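PDB 3KQF: enoyl-CoA hydratase/isomerase family protein from Bacillus anthracis, which probably catalyses the reversible hydration of 2-trans-enoyl-CoA thioesters to 3-hydroxyacyl-CoA. Local coordinates for residues N43-I48 with E96-L101; F126-E131 with F186-H191. One frame throughout, in Å; residues are numbered along the deposited sequence. Where two conformers were deposited one is given.

In the fold
Both contacts belong to one crotonase-family domain, and they lie on opposite sides of the chain's centre, their own centres 23 Å apart and their nearest atoms about 8 Å apart. Contact 1 packs helix 35-49 against the end of helix 81-99 mainly through apolar side chains; contact 2 is a backbone-bonded strand pair at one margin of the six-stranded sheet. The sheet links them: Ile-48 of contact 1 touches strand 19-24, while strand 126-130 of contact 2 is bonded to strand 105-109. Each also adjoins a different neighbouring subunit of the trimer, Glu-96 and Glu-99 one copy, Phe-126 and Phe-186 the other. Neither contact contains a bound ligand.

Contact 1 (N43-I48 with E96-L101); sequences NILTQI and EMVEQL
Leu-45 and Leu-101 meet where a methyl approaches a peptide, the flat group at this contact, since neither segment carries an aromatic ring. Leu-101 CD2 sits 3.6 Å from Leu-45 O, beyond the oxygen and about 22° out of the peptide plane, which is van der Waals contact. The other methyl of Leu-101, CD1, touches Leu-45 CD2 at 3.7 Å, and the two leucine side chains cross at about a right angle. Leu-45 is central because both its branches are engaged: CD1 turns the other way and rests 3.8 Å from Val-98 CG2.

Met-97, deposited as selenomethionine, closes the adjoining side. Its chain bends at the last torsion (chi3 62°), bringing CE to 3.7 Å from Leu-45 CB. The same methyl lies 3.5 Å from Thr-46 OG1. That hydroxyl is beside the backbone N (chi1 -58°), and its hydrogen bond is made within its own helix, to Gln-42 O, so Met-97 CE meets an oxygen already provided for. At the far end Ile-48 CG2 adds a looser touch on Leu-101 CD2, 4.2 Å away, while the Ile-48 side chain also packs on Val-20 and Ile-22 of strand 19-24.

The contact thus joins helix 35-49 to the last turn of helix 81-99 and the residues just after it, with the sheet beneath Ile-48. Two backbone oxygens find partners outside the segments: Leu-101 O is bonded to Lys-216 NZ, and Ile-48 O to Gln-103 NE2. The two segments together bury 298 Å², most of it on Leu-45, Leu-101 and Met-97. They exchange no hydrogen bond, and their cohesion comes from apolar contacts centred on Leu-45.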
# COMPACT_ATOMS: atom_id res chain seq x y z
N ASN A 43 4.17 -26.27 18.72
CA ASN A 43 5.20 -26.68 19.68
C ASN A 43 6.59 -26.23 19.24
O ASN A 43 7.37 -25.74 20.05
CB ASN A 43 5.16 -28.20 19.91
CG ASN A 43 3.84 -28.67 20.54
OD1 ASN A 43 3.07 -27.87 21.06
ND2 ASN A 43 3.60 -29.98 20.50
N ILE A 44 6.92 -26.39 17.95
CA ILE A 44 8.23 -25.97 17.45
C ILE A 44 8.33 -24.44 17.45
O ILE A 44 9.39 -23.89 17.74
CB ILE A 44 8.56 -26.54 16.06
CG1 ILE A 44 9.98 -26.11 15.63
CG2 ILE A 44 7.57 -26.08 15.03
CD1 ILE A 44 11.07 -26.57 16.56
N LEU A 45 7.23 -23.75 17.13
CA LEU A 45 7.23 -22.27 17.16
C LEU A 45 7.54 -21.77 18.59
O LEU A 45 8.27 -20.79 18.77
CB LEU A 45 5.91 -21.73 16.63
CG LEU A 45 5.72 -21.91 15.11
CD1 LEU A 45 4.32 -21.53 14.66
CD2 LEU A 45 6.76 -21.10 14.32
N THR A 46 7.01 -22.46 19.61
CA THR A 46 7.26 -22.10 21.02
C THR A 46 8.73 -22.27 21.38
O THR A 46 9.27 -21.48 22.15
CB THR A 46 6.42 -22.96 21.98
OG1 THR A 46 5.04 -22.79 21.68
CG2 THR A 46 6.66 -22.57 23.46
N GLN A 47 9.36 -23.30 20.83
CA GLN A 47 10.78 -23.54 21.07
C GLN A 47 11.64 -22.46 20.40
O GLN A 47 12.47 -21.83 21.04
CB GLN A 47 11.16 -24.95 20.57
CG GLN A 47 12.62 -25.34 20.79
CD GLN A 47 12.86 -26.85 20.62
OE1 GLN A 47 12.01 -27.58 20.10
NE2 GLN A 47 14.03 -27.31 21.07
N ILE A 48 11.41 -22.21 19.12
CA ILE A 48 12.15 -21.20 18.36
C ILE A 48 12.01 -19.80 18.96
O ILE A 48 12.96 -19.01 18.98
CB ILE A 48 11.72 -21.21 16.88
CG1 ILE A 48 12.10 -22.55 16.24
CG2 ILE A 48 12.39 -20.05 16.13
CD1 ILE A 48 11.42 -22.82 14.90
N GLU A 96 -0.62 -16.33 14.04
CA GLU A 96 -0.16 -15.29 14.97
C GLU A 96 1.20 -15.63 15.56
O GLU A 96 2.04 -14.76 15.71
CB GLU A 96 -1.17 -15.09 16.08
CG GLU A 96 -2.47 -14.53 15.56
CD GLU A 96 -3.54 -14.45 16.62
OE1 GLU A 96 -3.66 -15.40 17.43
OE2 GLU A 96 -4.29 -13.45 16.61
N MSE A 97 1.41 -16.90 15.88
CA MSE A 97 2.70 -17.32 16.45
C MSE A 97 3.84 -17.17 15.44
O MSE A 97 4.96 -16.81 15.83
CB MSE A 97 2.61 -18.76 16.96
CG MSE A 97 1.62 -18.96 18.11
SE MSE A 97 1.55 -20.85 18.64
CE MSE A 97 3.37 -20.98 19.18
N VAL A 98 3.57 -17.43 14.16
CA VAL A 98 4.59 -17.25 13.11
C VAL A 98 4.93 -15.78 13.01
O VAL A 98 6.09 -15.39 13.03
CB VAL A 98 4.09 -17.70 11.71
CG1 VAL A 98 5.09 -17.23 10.60
CG2 VAL A 98 3.87 -19.19 11.66
N GLU A 99 3.88 -14.96 12.94
CA GLU A 99 4.04 -13.54 12.77
C GLU A 99 4.79 -12.91 13.94
O GLU A 99 5.63 -12.04 13.73
CB GLU A 99 2.66 -12.89 12.59
CG GLU A 99 2.71 -11.50 12.03
CD GLU A 99 1.35 -11.01 11.60
OE1 GLU A 99 1.22 -10.56 10.43
OE2 GLU A 99 0.40 -11.10 12.41
N GLN A 100 4.50 -13.37 15.16
CA GLN A 100 5.14 -12.84 16.37
C GLN A 100 6.49 -13.42 16.80
O GLN A 100 7.02 -13.03 17.84
CB GLN A 100 4.14 -12.88 17.51
CG GLN A 100 2.94 -11.99 17.23
CD GLN A 100 1.83 -12.15 18.25
OE1 GLN A 100 1.99 -12.85 19.25
NE2 GLN A 100 0.68 -11.52 18.00
N LEU A 101 7.06 -14.33 16.02
CA LEU A 101 8.41 -14.81 16.32
C LEU A 101 9.35 -13.60 16.28
O LEU A 101 9.18 -12.70 15.44
CB LEU A 101 8.89 -15.82 15.30
CG LEU A 101 8.38 -17.23 15.42
CD1 LEU A 101 8.86 -18.03 14.20
CD2 LEU A 101 8.84 -17.84 16.74

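Contact 2 (F126-E131 with F186-H191); sequences FRIAAE and FVVPVH
Phe-186 and Ile-128 form the apolar centre of a parallel strand pair, in which strand 186-188 is the outermost of the six-stranded sheet of this crotonase fold within the chain. Ile-128 lies against CB and the ring atom CD2 of Phe-186, Ile-128 CG2 3.8 Å from CB and CG1 3.9 Å from CD2. Beyond it, Phe-126 CE1 approaches Phe-186 CE2 at 4.1 Å, the two side chains crossing obliquely. Phe-126 CG stands between the backbone N and the carbonyl carbon (chi1 61°), and the side chain also packs on Ile-200 and Ile-204 of helix 193-206. Arg-162 of the third subunit makes a cation-pi contact with the Phe-186 ring. Farther along, Ala-130 CB abuts Val-190 CB at 3.8 Å.

Between the strands, whose axes diverge by only 24°, the backbone bonds follow a parallel ladder: Phe-186 N gives to Arg-127 O, and Ala-129 N to Phe-186 O over 2.9 Å in a nearly straight line. Val-188 N then gives to Ala-129 O at 3.0 Å. At the polar margin the Arg-127 guanidinium is bonded to Cys-124 O and Ser-121 O and salt-bridged to Glu-185. Just past strand 126-130, Glu-131 CG lies against Val-187 CG1, and Glu-131 OE1 is 3.7 Å from Pro-189 CA. In the last rung Glu-131 N meets Val-188 O at 2.8 Å, bent and from 36° above the carbonyl plane.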
# COMPACT_ATOMS: atom_id res chain seq x y z
N PHE A 126 8.51 -12.01 4.66
CA PHE A 126 8.50 -11.90 3.19
C PHE A 126 8.54 -13.28 2.55
O PHE A 126 8.75 -14.29 3.24
CB PHE A 126 9.53 -10.90 2.62
CG PHE A 126 10.95 -11.24 2.92
CD1 PHE A 126 11.69 -12.02 2.03
CD2 PHE A 126 11.54 -10.77 4.07
CE1 PHE A 126 13.00 -12.34 2.31
CE2 PHE A 126 12.86 -11.07 4.35
CZ PHE A 126 13.60 -11.85 3.47
N ARG A 127 8.32 -13.30 1.24
CA ARG A 127 8.10 -14.50 0.48
C ARG A 127 8.95 -14.66 -0.78
O ARG A 127 9.15 -13.71 -1.54
CB ARG A 127 6.62 -14.45 0.06
CG ARG A 127 5.61 -14.57 1.21
CD ARG A 127 4.34 -13.71 1.02
NE ARG A 127 4.67 -12.29 1.17
CZ ARG A 127 4.85 -11.67 2.35
NH1 ARG A 127 5.19 -10.39 2.38
NH2 ARG A 127 4.71 -12.32 3.49
N ILE A 128 9.47 -15.86 -0.96
CA ILE A 128 10.21 -16.24 -2.18
C ILE A 128 9.37 -17.38 -2.77
O ILE A 128 9.07 -18.35 -2.07
CB ILE A 128 11.59 -16.80 -1.89
CG1 ILE A 128 12.43 -15.84 -1.04
CG2 ILE A 128 12.33 -17.12 -3.24
CD1 ILE A 128 13.72 -16.47 -0.56
N ALA A 129 9.01 -17.28 -4.04
CA ALA A 129 8.22 -18.32 -4.71
C ALA A 129 8.92 -19.00 -5.88
O ALA A 129 9.64 -18.37 -6.63
CB ALA A 129 6.94 -17.73 -5.24
N ALA A 130 8.62 -20.28 -6.05
CA ALA A 130 9.09 -21.03 -7.19
C ALA A 130 8.33 -20.48 -8.39
O ALA A 130 7.16 -20.10 -8.25
CB ALA A 130 8.78 -22.52 -7.03
N GLU A 131 8.98 -20.47 -9.56
CA GLU A 131 8.34 -20.02 -10.81
C GLU A 131 7.06 -20.78 -11.07
O GLU A 131 6.13 -20.25 -11.68
CB GLU A 131 9.28 -20.22 -12.03
CG GLU A 131 10.39 -19.20 -12.18
CD GLU A 131 11.23 -19.41 -13.44
OE1 GLU A 131 11.78 -20.52 -13.63
OE2 GLU A 131 11.36 -18.46 -14.24
N PHE A 186 10.29 -12.31 -4.23
CA PHE A 186 11.25 -12.93 -5.17
C PHE A 186 10.60 -14.13 -5.89
O PHE A 186 9.72 -14.80 -5.33
CB PHE A 186 12.47 -13.47 -4.42
CG PHE A 186 13.20 -12.42 -3.61
CD1 PHE A 186 14.26 -11.70 -4.17
CD2 PHE A 186 12.84 -12.16 -2.31
CE1 PHE A 186 14.94 -10.74 -3.42
CE2 PHE A 186 13.52 -11.20 -1.55
CZ PHE A 186 14.55 -10.48 -2.10
N VAL A 187 11.04 -14.38 -7.12
CA VAL A 187 10.63 -15.56 -7.88
C VAL A 187 11.88 -16.20 -8.46
O VAL A 187 12.71 -15.52 -9.07
CB VAL A 187 9.57 -15.25 -8.98
CG1 VAL A 187 9.28 -16.51 -9.78
CG2 VAL A 187 8.30 -14.73 -8.35
N VAL A 188 12.06 -17.50 -8.21
CA VAL A 188 13.20 -18.26 -8.70
C VAL A 188 12.75 -19.65 -9.17
O VAL A 188 11.67 -20.10 -8.80
CB VAL A 188 14.29 -18.43 -7.59
CG1 VAL A 188 14.71 -17.09 -7.05
CG2 VAL A 188 13.77 -19.32 -6.44
N PRO A 189 13.59 -20.33 -9.96
CA PRO A 189 13.21 -21.68 -10.41
C PRO A 189 13.06 -22.61 -9.21
O PRO A 189 13.80 -22.45 -8.24
CB PRO A 189 14.40 -22.11 -11.29
CG PRO A 189 15.07 -20.86 -11.65
CD PRO A 189 14.85 -19.89 -10.55
N VAL A 190 12.14 -23.56 -9.27
CA VAL A 190 11.89 -24.45 -8.12
C VAL A 190 13.15 -25.19 -7.66
O VAL A 190 13.40 -25.33 -6.46
CB VAL A 190 10.73 -25.46 -8.37
CG1 VAL A 190 11.18 -26.57 -9.33
CG2 VAL A 190 10.24 -26.05 -7.05
N HIS A 191 13.99 -25.60 -8.61
CA HIS A 191 15.20 -26.32 -8.26
C HIS A 191 16.23 -25.43 -7.54
O HIS A 191 17.16 -25.95 -6.94
CB HIS A 191 15.80 -27.01 -9.49
CG HIS A 191 16.13 -26.08 -10.61
ND1 HIS A 191 15.18 -25.61 -11.49
CD2 HIS A 191 17.31 -25.55 -11.02
CE1 HIS A 191 15.76 -24.83 -12.38
NE2 HIS A 191 17.05 -24.77 -12.12